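Local coordinates for gamma-glutamyltransferase 1 Threonine peptidase. MEROPS family T03 (Pseudomonas nitroreducens, PDB 7D9E), which transfers the gamma-glutamyl group of donors such as glutathione to amino acids or water, working as an N-terminal threonine nucleophile enzyme made of two subunits, at the interface of chains A and B. Numbering follows the deposited sequence. Chains: chain A, Gamma-glutamyltransferase 1 Threonine peptidase. MEROPS family T03; chain B, Gamma-glutamyltransferase 1 Threonine peptidase. MEROPS family T03.

Contact 1: the interface of chains A and B. Residues chain A 25-31, 47; chain B 7-9, 11, 175, 177, 192-193.
The first modelled residues of the large subunit, chain A, lie along strand ends of the small subunit, chain B, and are held mainly by backbone. A:Leu27 is the side chain that reaches in. Its CG is anti to its own carbonyl carbon (chi1 -54°). CB sits 3.6 Å from the carbonyl O of B:Lys175. CG then passes the carbonyl O of B:Lys9. The tip forks. The side chain crosses B:Val7 at about a right angle, CD1 3.7 Å from its CG1, while CD2 comes to 4.0 Å from CA of B:Lys175. Backbone bonds fix this residue on both sides: A:Leu27 N gives to B:Lys9 O at 2.9 Å, on a lone pair, and A:Asp28 N gives to B:Lys175 O at 2.8 Å. Further on, A:Gly30 pairs antiparallel with B:Val192. B:Val192 N points almost straight (178° at H) at A:Gly30 O, 2.7 Å away, but stands above the carbonyl plane. A:Ala31 also pairs antiparallel with B:Val7; its N lies in the carbonyl plane, 2.7 Å from B:Val7 O. A:Leu47, from helix 37-48, crosses B:Asp8 and B:Val192 with its two methyls. The site splices strand 30-34 of chain A between strands 2-7 and 188-192 of chain B, making one sheet from two subunits.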
# COMPACT_ATOMS: atom_id res chain seq x y z
N VAL A 25 -20.74 11.17 14.39
CA VAL A 25 -21.67 10.11 14.75
C VAL A 25 -21.17 9.40 16.00
O VAL A 25 -20.12 8.75 15.96
CB VAL A 25 -21.84 9.10 13.60
N THR A 26 -21.89 9.53 17.10
CA THR A 26 -21.55 8.76 18.30
C THR A 26 -21.76 7.28 18.00
O THR A 26 -22.89 6.79 17.97
CB THR A 26 -22.37 9.19 19.50
OG1 THR A 26 -22.23 10.60 19.71
CG2 THR A 26 -21.91 8.44 20.75
N LEU A 27 -20.67 6.57 17.77
CA LEU A 27 -20.71 5.12 17.59
C LEU A 27 -20.56 4.43 18.95
O LEU A 27 -20.20 5.05 19.95
CB LEU A 27 -19.59 4.67 16.66
CG LEU A 27 -19.53 5.35 15.30
CD1 LEU A 27 -18.33 4.89 14.49
CD2 LEU A 27 -20.82 5.07 14.53
N ASP A 28 -20.85 3.13 18.96
CA ASP A 28 -20.65 2.30 20.15
C ASP A 28 -19.17 1.92 20.23
O ASP A 28 -18.78 0.76 20.08
CB ASP A 28 -21.56 1.08 20.11
N GLY A 29 -18.34 2.93 20.46
CA GLY A 29 -16.91 2.74 20.61
C GLY A 29 -16.14 3.07 19.34
O GLY A 29 -16.69 3.45 18.31
N GLY A 30 -14.82 2.93 19.46
CA GLY A 30 -13.92 3.00 18.32
C GLY A 30 -13.48 1.59 17.93
O GLY A 30 -13.92 0.60 18.50
N ALA A 31 -12.61 1.52 16.93
CA ALA A 31 -12.11 0.22 16.50
C ALA A 31 -10.78 0.37 15.78
O ALA A 31 -10.49 1.41 15.18
CB ALA A 31 -13.10 -0.48 15.56
N LEU A 47 -7.29 5.33 21.71
CA LEU A 47 -8.73 5.59 21.64
C LEU A 47 -9.36 5.55 23.02
O LEU A 47 -10.21 6.38 23.35
CB LEU A 47 -9.40 4.55 20.75
CG LEU A 47 -9.05 4.54 19.27
CD1 LEU A 47 -9.72 3.35 18.60
CD2 LEU A 47 -9.43 5.83 18.61
N VAL B 7 -11.20 3.62 13.32
CA VAL B 7 -12.39 4.46 13.44
C VAL B 7 -12.51 4.83 14.91
O VAL B 7 -12.37 3.97 15.78
CB VAL B 7 -13.66 3.73 12.97
CG1 VAL B 7 -14.91 4.60 13.16
CG2 VAL B 7 -13.53 3.34 11.50
N ASP B 8 -12.79 6.11 15.20
CA ASP B 8 -13.00 6.53 16.58
C ASP B 8 -14.49 6.68 16.85
O ASP B 8 -15.32 6.59 15.94
CB ASP B 8 -12.18 7.79 16.92
CG ASP B 8 -12.69 9.06 16.25
OD1 ASP B 8 -13.88 9.16 15.90
OD2 ASP B 8 -11.86 9.97 16.06
N LYS B 9 -14.84 6.86 18.13
CA LYS B 9 -16.23 6.86 18.53
C LYS B 9 -17.00 8.07 18.01
O LYS B 9 -18.23 8.10 18.13
CB LYS B 9 -16.35 6.78 20.06
CG LYS B 9 -15.70 7.93 20.82
CD LYS B 9 -15.84 7.72 22.33
N GLY B 11 -16.90 8.73 14.83
CA GLY B 11 -17.06 8.42 13.43
C GLY B 11 -15.95 8.91 12.52
O GLY B 11 -16.08 8.82 11.30
N LYS B 175 -24.61 2.27 14.74
CA LYS B 175 -23.65 2.59 15.78
C LYS B 175 -22.65 1.47 16.04
O LYS B 175 -21.66 1.69 16.75
CB LYS B 175 -24.37 2.91 17.09
N LEU B 177 -19.79 -1.50 15.44
CA LEU B 177 -18.55 -1.67 14.71
C LEU B 177 -18.13 -3.13 14.73
O LEU B 177 -18.38 -3.86 15.70
CB LEU B 177 -17.43 -0.83 15.34
CG LEU B 177 -17.49 0.69 15.14
N VAL B 192 -13.26 -0.93 20.65
CA VAL B 192 -12.87 -0.26 21.88
C VAL B 192 -14.11 0.43 22.43
O VAL B 192 -14.52 1.47 21.92
CB VAL B 192 -11.73 0.73 21.62
CG1 VAL B 192 -11.13 1.21 22.92
CG2 VAL B 192 -10.67 0.11 20.72
N LYS B 193 -14.71 -0.16 23.47
CA LYS B 193 -15.96 0.36 24.04
C LYS B 193 -16.01 0.07 25.53
O LYS B 193 -14.98 -0.08 26.18
CB LYS B 193 -17.17 -0.29 23.36

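Contact 2: the interface of chains A and B. Residues chain A 201-202, 205, 208, 225; chain B 32-33, 35.
Helices 200-212 and 221-233 of chain A meet a loop of chain B that carries B:Gly32, B:Ala33 and B:Phe35. The first helix supplies most of the polar contacts. A:Thr205 has OG1 anti to its carbonyl carbon (chi1 -62°), which turns the hydroxyl toward the loop. It gives a hydrogen bond of 2.8 Å from OG1 to the carbonyl O of B:Ala33, in the carbonyl plane and on a lone pair. The same OG1 is 3.2 Å from A:Glu201 O within the helix, above that carbonyl's plane; this longer bond must share or alternate the one hydroxyl hydrogen with the bond to B:Ala33. Water 1 joins the two chains beside it. This water lies 2.8 Å from B:Gly32 O and 2.9 Å from A:Glu201 O. The guanidinium of A:Arg208 meets the water at its edge, in plane, with NH1 at 3.0 Å, and one face of that group lies over CA of A:Thr205. The arginine therefore reaches the loop carbonyl through water. The extended chain of A:Glu201 lays its carboxylate alongside B:Gly32, with CD 3.5 Å from the glycine CA. Its OE1 takes only a weak bond from B:Gly32 N. A:Leu225, from the second helix, brings CD1 to CB of B:Ala33 at 4.0 Å. A:Leu202 crosses B:Phe35 at about a right angle, CD1 to CB. The site pins this small-subunit loop against the helices of the large subunit and probably steadies its course.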
# COMPACT_ATOMS: atom_id res chain seq x y z
N GLU A 201 19.10 1.59 19.02
CA GLU A 201 19.40 2.78 18.22
C GLU A 201 18.11 3.40 17.70
O GLU A 201 17.95 4.63 17.70
CB GLU A 201 20.33 2.42 17.06
CG GLU A 201 21.75 2.06 17.48
CD GLU A 201 22.72 2.05 16.31
OE1 GLU A 201 22.26 1.90 15.15
OE2 GLU A 201 23.95 2.16 16.54
N LEU A 202 17.18 2.57 17.26
CA LEU A 202 15.90 3.08 16.78
C LEU A 202 15.12 3.74 17.90
O LEU A 202 14.43 4.74 17.68
CB LEU A 202 15.10 1.93 16.18
CG LEU A 202 13.75 2.27 15.57
CD1 LEU A 202 13.92 3.31 14.46
CD2 LEU A 202 13.04 1.03 15.06
N THR A 205 16.37 7.17 18.10
CA THR A 205 15.86 7.94 16.97
C THR A 205 14.43 8.39 17.22
O THR A 205 14.06 9.55 16.98
CB THR A 205 15.94 7.08 15.71
OG1 THR A 205 17.31 6.76 15.44
CG2 THR A 205 15.34 7.78 14.49
N ARG A 208 14.27 11.28 19.64
CA ARG A 208 14.54 12.56 18.98
C ARG A 208 13.32 13.03 18.19
O ARG A 208 12.99 14.23 18.22
CB ARG A 208 15.75 12.44 18.05
CG ARG A 208 17.05 12.15 18.80
CD ARG A 208 18.29 12.32 17.94
NE ARG A 208 18.31 11.45 16.77
CZ ARG A 208 18.78 10.21 16.76
NH1 ARG A 208 19.27 9.68 17.87
NH2 ARG A 208 18.75 9.50 15.64
N LEU A 225 22.92 11.28 10.15
CA LEU A 225 23.27 9.87 10.08
C LEU A 225 22.84 9.26 8.75
O LEU A 225 23.55 8.42 8.18
CB LEU A 225 22.61 9.11 11.23
CG LEU A 225 23.15 9.46 12.62
CD1 LEU A 225 22.30 8.80 13.69
CD2 LEU A 225 24.62 9.05 12.74
N GLY B 32 23.77 3.93 13.31
CA GLY B 32 23.57 4.85 14.40
C GLY B 32 22.13 5.23 14.65
O GLY B 32 21.82 5.72 15.75
N ALA B 33 21.24 5.01 13.68
CA ALA B 33 19.83 5.37 13.81
C ALA B 33 18.91 4.17 13.83
O ALA B 33 17.82 4.24 14.41
CB ALA B 33 19.39 6.29 12.66
N PHE B 35 17.11 2.41 11.48
CA PHE B 35 15.98 2.16 10.60
C PHE B 35 16.43 1.84 9.19
O PHE B 35 17.50 2.26 8.73
CB PHE B 35 14.99 3.33 10.57
CG PHE B 35 15.56 4.60 10.01
CD1 PHE B 35 16.26 5.49 10.82
CD2 PHE B 35 15.36 4.92 8.67
CE1 PHE B 35 16.75 6.66 10.29
CE2 PHE B 35 15.86 6.10 8.14
CZ PHE B 35 16.55 6.97 8.95
O HOH W 1 19.80 6.82 17.33

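Contact 3: the interface of chains A and B. Residues chain A 79-80, 90, 93-94; chain B 15-17, 74, 76.
In this gamma-glutamyltranspeptidase of the N-terminal nucleophile superfamily, strand 77-84 of chain A pairs antiparallel with strand 13-19 of chain B. A:Phe79 N gives to B:Thr17 O at 2.9 Å, and B:Thr17 N gives back to A:Phe79 O at 3.1 Å. Both bonds run nearly along the C=O axis. A:Tyr93 and B:Asn16 cross at about a right angle, yet the ring and the amide are nearly coplanar, 13° apart. The tyrosine CG lies in the crowded position between its backbone N and carbonyl carbon (chi1 61°). B:Asn16 has CG anti to its backbone N (chi1 -170°). The phenol OH gives a 2.7 Å bond to OD1, in the amide carbonyl plane, on a lone pair. ND2 returns a weak bond to the same OH, which would help hold the amide nearly in the plane of the ring, at its edge. A:Met80 crosses the asparagine obliquely, and its bent chain carries CB, CG and CE past OD1, CB at 3.4 Å. An alanine in place of B:Asn16 would lose both links to the phenol and would probably leave A:Tyr93 less firmly placed. A:Phe79 N stands above one face of the A:Tyr93 ring, toward its rim. The A:Phe79 ring crosses B:Met74 obliquely, CD2 3.7 Å from CB, while its CB rests on CG of B:Pro76 at 3.8 Å. B:Met74, which also lines the ligand pocket, bends at chi3 and brings CE to NH1 of A:Arg94 at 3.6 Å.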
# COMPACT_ATOMS: atom_id res chain seq x y z
N PHE A 79 0.54 6.61 2.10
CA PHE A 79 -0.64 7.40 1.81
C PHE A 79 -1.61 7.22 2.97
O PHE A 79 -1.78 6.11 3.49
CB PHE A 79 -1.37 6.90 0.57
CG PHE A 79 -0.59 6.98 -0.71
CD1 PHE A 79 0.07 8.11 -1.08
CD2 PHE A 79 -0.59 5.90 -1.58
CE1 PHE A 79 0.78 8.17 -2.28
CE2 PHE A 79 0.10 5.95 -2.78
CZ PHE A 79 0.78 7.11 -3.13
N MET A 80 -2.34 8.29 3.30
CA MET A 80 -3.38 8.23 4.33
C MET A 80 -4.66 8.82 3.77
O MET A 80 -4.66 9.94 3.27
CB MET A 80 -2.91 8.94 5.59
CG MET A 80 -3.73 8.69 6.86
SD MET A 80 -3.39 9.88 8.16
CE MET A 80 -1.74 9.41 8.60
N PHE A 90 -6.98 13.43 1.89
CA PHE A 90 -5.95 12.52 1.44
C PHE A 90 -4.58 13.16 1.63
O PHE A 90 -4.36 14.29 1.19
CB PHE A 90 -6.13 12.12 -0.02
CG PHE A 90 -5.11 11.10 -0.48
CD1 PHE A 90 -5.29 9.76 -0.21
CD2 PHE A 90 -3.99 11.49 -1.16
CE1 PHE A 90 -4.37 8.82 -0.62
CE2 PHE A 90 -3.05 10.55 -1.57
CZ PHE A 90 -3.22 9.24 -1.30
N TYR A 93 2.39 11.06 1.37
CA TYR A 93 3.74 11.10 1.93
C TYR A 93 4.60 10.03 1.25
O TYR A 93 5.44 9.36 1.86
CB TYR A 93 3.73 11.09 3.46
CG TYR A 93 3.10 9.90 4.13
CD1 TYR A 93 1.76 9.88 4.46
CD2 TYR A 93 3.87 8.82 4.48
CE1 TYR A 93 1.21 8.77 5.08
CE2 TYR A 93 3.33 7.73 5.12
CZ TYR A 93 2.01 7.72 5.43
OH TYR A 93 1.45 6.61 6.06
N ARG A 94 4.40 9.91 -0.06
CA ARG A 94 5.18 9.04 -0.91
C ARG A 94 6.59 9.59 -1.08
O ARG A 94 6.81 10.80 -1.10
CB ARG A 94 4.48 8.99 -2.27
CG ARG A 94 5.08 8.11 -3.37
CD ARG A 94 5.06 6.67 -3.06
NE ARG A 94 5.09 5.86 -4.29
CZ ARG A 94 5.16 4.53 -4.28
NH1 ARG A 94 5.20 3.92 -3.12
NH2 ARG A 94 5.21 3.84 -5.41
N SER B 15 -7.46 5.44 7.17
CA SER B 15 -7.01 4.27 6.44
C SER B 15 -5.60 4.59 5.96
O SER B 15 -5.42 5.51 5.17
CB SER B 15 -7.96 4.04 5.26
OG SER B 15 -7.84 2.72 4.76
N ASN B 16 -4.61 3.84 6.44
CA ASN B 16 -3.22 4.20 6.20
C ASN B 16 -2.45 3.02 5.63
O ASN B 16 -2.34 1.98 6.28
CB ASN B 16 -2.55 4.63 7.51
CG ASN B 16 -1.21 5.22 7.28
OD1 ASN B 16 -1.10 6.38 6.92
ND2 ASN B 16 -0.18 4.40 7.43
N THR B 17 -1.90 3.21 4.42
CA THR B 17 -1.05 2.20 3.78
C THR B 17 0.33 2.81 3.66
O THR B 17 0.48 3.92 3.14
CB THR B 17 -1.56 1.83 2.37
OG1 THR B 17 -2.96 1.51 2.40
CG2 THR B 17 -0.83 0.63 1.87
N MET B 74 -0.86 1.51 -3.97
CA MET B 74 -1.42 1.52 -2.61
C MET B 74 -2.72 2.33 -2.64
O MET B 74 -2.80 3.40 -3.26
CB MET B 74 -0.39 2.21 -1.73
CG MET B 74 0.75 1.27 -1.30
SD MET B 74 1.88 1.94 -0.08
CE MET B 74 2.43 3.45 -0.78
N PRO B 76 -5.41 3.04 0.14
CA PRO B 76 -6.16 3.13 1.40
C PRO B 76 -7.51 3.76 1.12
O PRO B 76 -7.60 4.78 0.43
CB PRO B 76 -5.30 4.03 2.28
CG PRO B 76 -4.41 4.80 1.29
CD PRO B 76 -4.18 3.86 0.16

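Contact 4: the interface of chains A and B. Residues chain A 282, 293-295, 299, 303; chain B 103, 106-107, 111, 113, 121-122.
A:Tyr299 and A:Leu294 pack against the B:Phe111 ring and form the core of this contact between the two subunits of the gamma-glutamyltranspeptidase. A:Leu294 lays CB over the centre of the B:Phe111 face, 3.7 Å from the centroid. The A:Tyr299 ring meets B:Phe111 tip to tip and edge-to-face, planes 72° apart, with its CE1 in the phenylalanine ring plane. CD2 of A:Leu294 reaches CD1 of B:Leu113 at 3.7 Å. Its CD1 lies beside OD1 of B:Asn107. B:Asn106 ND2 gives a 3.0 Å hydrogen bond to A:Tyr299 OH, the partner lying close to the amide plane. A:Asn295 ND2 gives to the carbonyl O of B:Gln122 at 2.9 Å, from above the carbonyl plane. In the next shell, water 2 joins A:Tyr299 OH, at 2.7 Å, to B:Asn107 OD1, and water 3 joins A:Asn295 OD1 to B:Gln103 OE1; the waters touch. A phenylalanine in place of A:Tyr299 would lose the hydroxyl's bonds to B:Asn106 and water 2 and would probably loosen the water chain. Further out, CA of A:Leu294 lies toward the rim of one A:Tyr299 face and CG of A:Leu303 toward the rim of the other; A:Leu303 CD1 also packs on CG of B:Gln103. A:Lys282 meets the B:Asn106 amide tip to tip.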
# COMPACT_ATOMS: atom_id res chain seq x y z
N LYS A 282 -17.71 -3.04 -13.87
CA LYS A 282 -18.51 -4.14 -13.33
C LYS A 282 -19.99 -3.76 -13.27
O LYS A 282 -20.86 -4.59 -13.56
CB LYS A 282 -18.02 -4.58 -11.95
CG LYS A 282 -18.89 -5.67 -11.34
CD LYS A 282 -18.27 -6.24 -10.09
CE LYS A 282 -18.92 -7.57 -9.74
NZ LYS A 282 -20.38 -7.40 -9.52
N GLU A 293 -21.63 -17.20 -9.56
CA GLU A 293 -21.17 -17.40 -8.20
C GLU A 293 -19.76 -16.87 -7.98
O GLU A 293 -18.90 -16.89 -8.88
CB GLU A 293 -21.23 -18.88 -7.84
CG GLU A 293 -22.66 -19.39 -7.71
CD GLU A 293 -22.73 -20.85 -7.35
OE1 GLU A 293 -21.95 -21.64 -7.92
OE2 GLU A 293 -23.54 -21.18 -6.47
N LEU A 294 -19.53 -16.39 -6.76
CA LEU A 294 -18.23 -15.86 -6.39
C LEU A 294 -17.16 -16.92 -6.61
O LEU A 294 -17.29 -18.06 -6.15
CB LEU A 294 -18.25 -15.45 -4.92
CG LEU A 294 -16.95 -15.06 -4.24
CD1 LEU A 294 -16.32 -13.88 -4.96
CD2 LEU A 294 -17.20 -14.71 -2.77
N ASN A 295 -16.11 -16.52 -7.33
CA ASN A 295 -14.92 -17.33 -7.57
C ASN A 295 -15.20 -18.57 -8.40
O ASN A 295 -14.41 -19.53 -8.39
CB ASN A 295 -14.18 -17.63 -6.27
CG ASN A 295 -13.50 -16.41 -5.73
OD1 ASN A 295 -13.14 -15.54 -6.50
ND2 ASN A 295 -13.37 -16.34 -4.40
N TYR A 299 -16.79 -16.00 -13.05
CA TYR A 299 -16.56 -14.79 -12.27
C TYR A 299 -15.12 -14.33 -12.41
O TYR A 299 -14.85 -13.15 -12.66
CB TYR A 299 -16.86 -15.07 -10.79
CG TYR A 299 -16.69 -13.87 -9.89
CD1 TYR A 299 -17.64 -12.87 -9.85
CD2 TYR A 299 -15.56 -13.73 -9.08
CE1 TYR A 299 -17.50 -11.75 -9.05
CE2 TYR A 299 -15.41 -12.63 -8.27
CZ TYR A 299 -16.39 -11.64 -8.26
OH TYR A 299 -16.26 -10.54 -7.44
N LEU A 303 -13.60 -10.83 -14.09
CA LEU A 303 -12.71 -9.87 -13.45
C LEU A 303 -11.43 -9.70 -14.27
O LEU A 303 -10.92 -8.58 -14.40
CB LEU A 303 -12.34 -10.28 -12.03
CG LEU A 303 -13.46 -10.44 -11.00
CD1 LEU A 303 -12.88 -10.31 -9.58
CD2 LEU A 303 -14.62 -9.48 -11.18
N GLN B 103 -12.13 -6.97 -5.04
CA GLN B 103 -12.77 -8.24 -4.71
C GLN B 103 -13.46 -8.16 -3.36
O GLN B 103 -14.60 -8.60 -3.22
CB GLN B 103 -11.74 -9.37 -4.75
CG GLN B 103 -11.39 -9.76 -6.20
CD GLN B 103 -10.16 -10.65 -6.28
OE1 GLN B 103 -10.27 -11.88 -6.31
NE2 GLN B 103 -8.99 -10.03 -6.33
N ASN B 106 -16.62 -6.22 -3.82
CA ASN B 106 -17.63 -7.05 -4.47
C ASN B 106 -18.24 -8.04 -3.48
O ASN B 106 -19.46 -8.25 -3.48
CB ASN B 106 -17.02 -7.84 -5.63
CG ASN B 106 -16.59 -6.96 -6.79
OD1 ASN B 106 -16.94 -5.79 -6.86
ND2 ASN B 106 -15.88 -7.55 -7.73
N ASN B 107 -17.42 -8.62 -2.62
CA ASN B 107 -17.91 -9.61 -1.66
C ASN B 107 -18.87 -8.99 -0.66
O ASN B 107 -19.88 -9.60 -0.30
CB ASN B 107 -16.70 -10.21 -0.95
CG ASN B 107 -15.83 -11.00 -1.89
OD1 ASN B 107 -16.20 -11.22 -3.05
ND2 ASN B 107 -14.68 -11.45 -1.41
N PHE B 111 -22.11 -9.69 -3.18
CA PHE B 111 -22.46 -10.99 -2.63
C PHE B 111 -23.00 -10.92 -1.21
O PHE B 111 -23.51 -11.92 -0.70
CB PHE B 111 -21.27 -11.95 -2.71
CG PHE B 111 -20.88 -12.27 -4.13
CD1 PHE B 111 -21.62 -13.16 -4.87
CD2 PHE B 111 -19.78 -11.65 -4.71
CE1 PHE B 111 -21.29 -13.45 -6.18
CE2 PHE B 111 -19.44 -11.93 -6.03
CZ PHE B 111 -20.21 -12.84 -6.76
N LEU B 113 -21.66 -10.71 1.70
CA LEU B 113 -21.03 -11.60 2.66
C LEU B 113 -20.73 -10.88 3.96
O LEU B 113 -20.44 -9.67 3.96
CB LEU B 113 -19.74 -12.17 2.10
CG LEU B 113 -19.86 -13.14 0.93
CD1 LEU B 113 -18.47 -13.56 0.47
CD2 LEU B 113 -20.70 -14.34 1.31
N ALA B 121 -12.22 -14.85 1.90
CA ALA B 121 -12.45 -15.49 0.61
C ALA B 121 -11.20 -15.51 -0.25
O ALA B 121 -10.39 -14.56 -0.24
CB ALA B 121 -13.59 -14.78 -0.12
N GLN B 122 -11.07 -16.57 -1.04
CA GLN B 122 -10.05 -16.64 -2.08
C GLN B 122 -10.04 -15.36 -2.91
O GLN B 122 -11.09 -14.84 -3.28
CB GLN B 122 -10.36 -17.82 -3.00
CG GLN B 122 -9.38 -18.01 -4.14
CD GLN B 122 -9.76 -19.22 -4.96
OE1 GLN B 122 -9.01 -20.21 -5.06
NE2 GLN B 122 -10.95 -19.18 -5.52
O HOH W 2 -14.62 -10.94 -5.39
O HOH W 3 -12.76 -12.88 -5.86
O HOH W 4 -12.36 -20.90 -7.02

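The four contacts tie chains A and B together at well-separated places. Contacts 2 and 4 lie farthest apart, about 45 Å between the centres of their C-alpha atoms, and contacts 1 and 3 nearest, about 21 Å. Contacts 1 and 3 both use paired strands: contact 1 uses strands 2-7 and 188-192 of chain B, contact 3 strand 13-19, which follows 2-7 in the sequence. Contact 2 sets a chain B loop on chain A helices, and contact 4 joins chain A helices and a loop to helix 97-109 and loops of chain B. Such spread probably keeps the subunits joined as one catalytic unit.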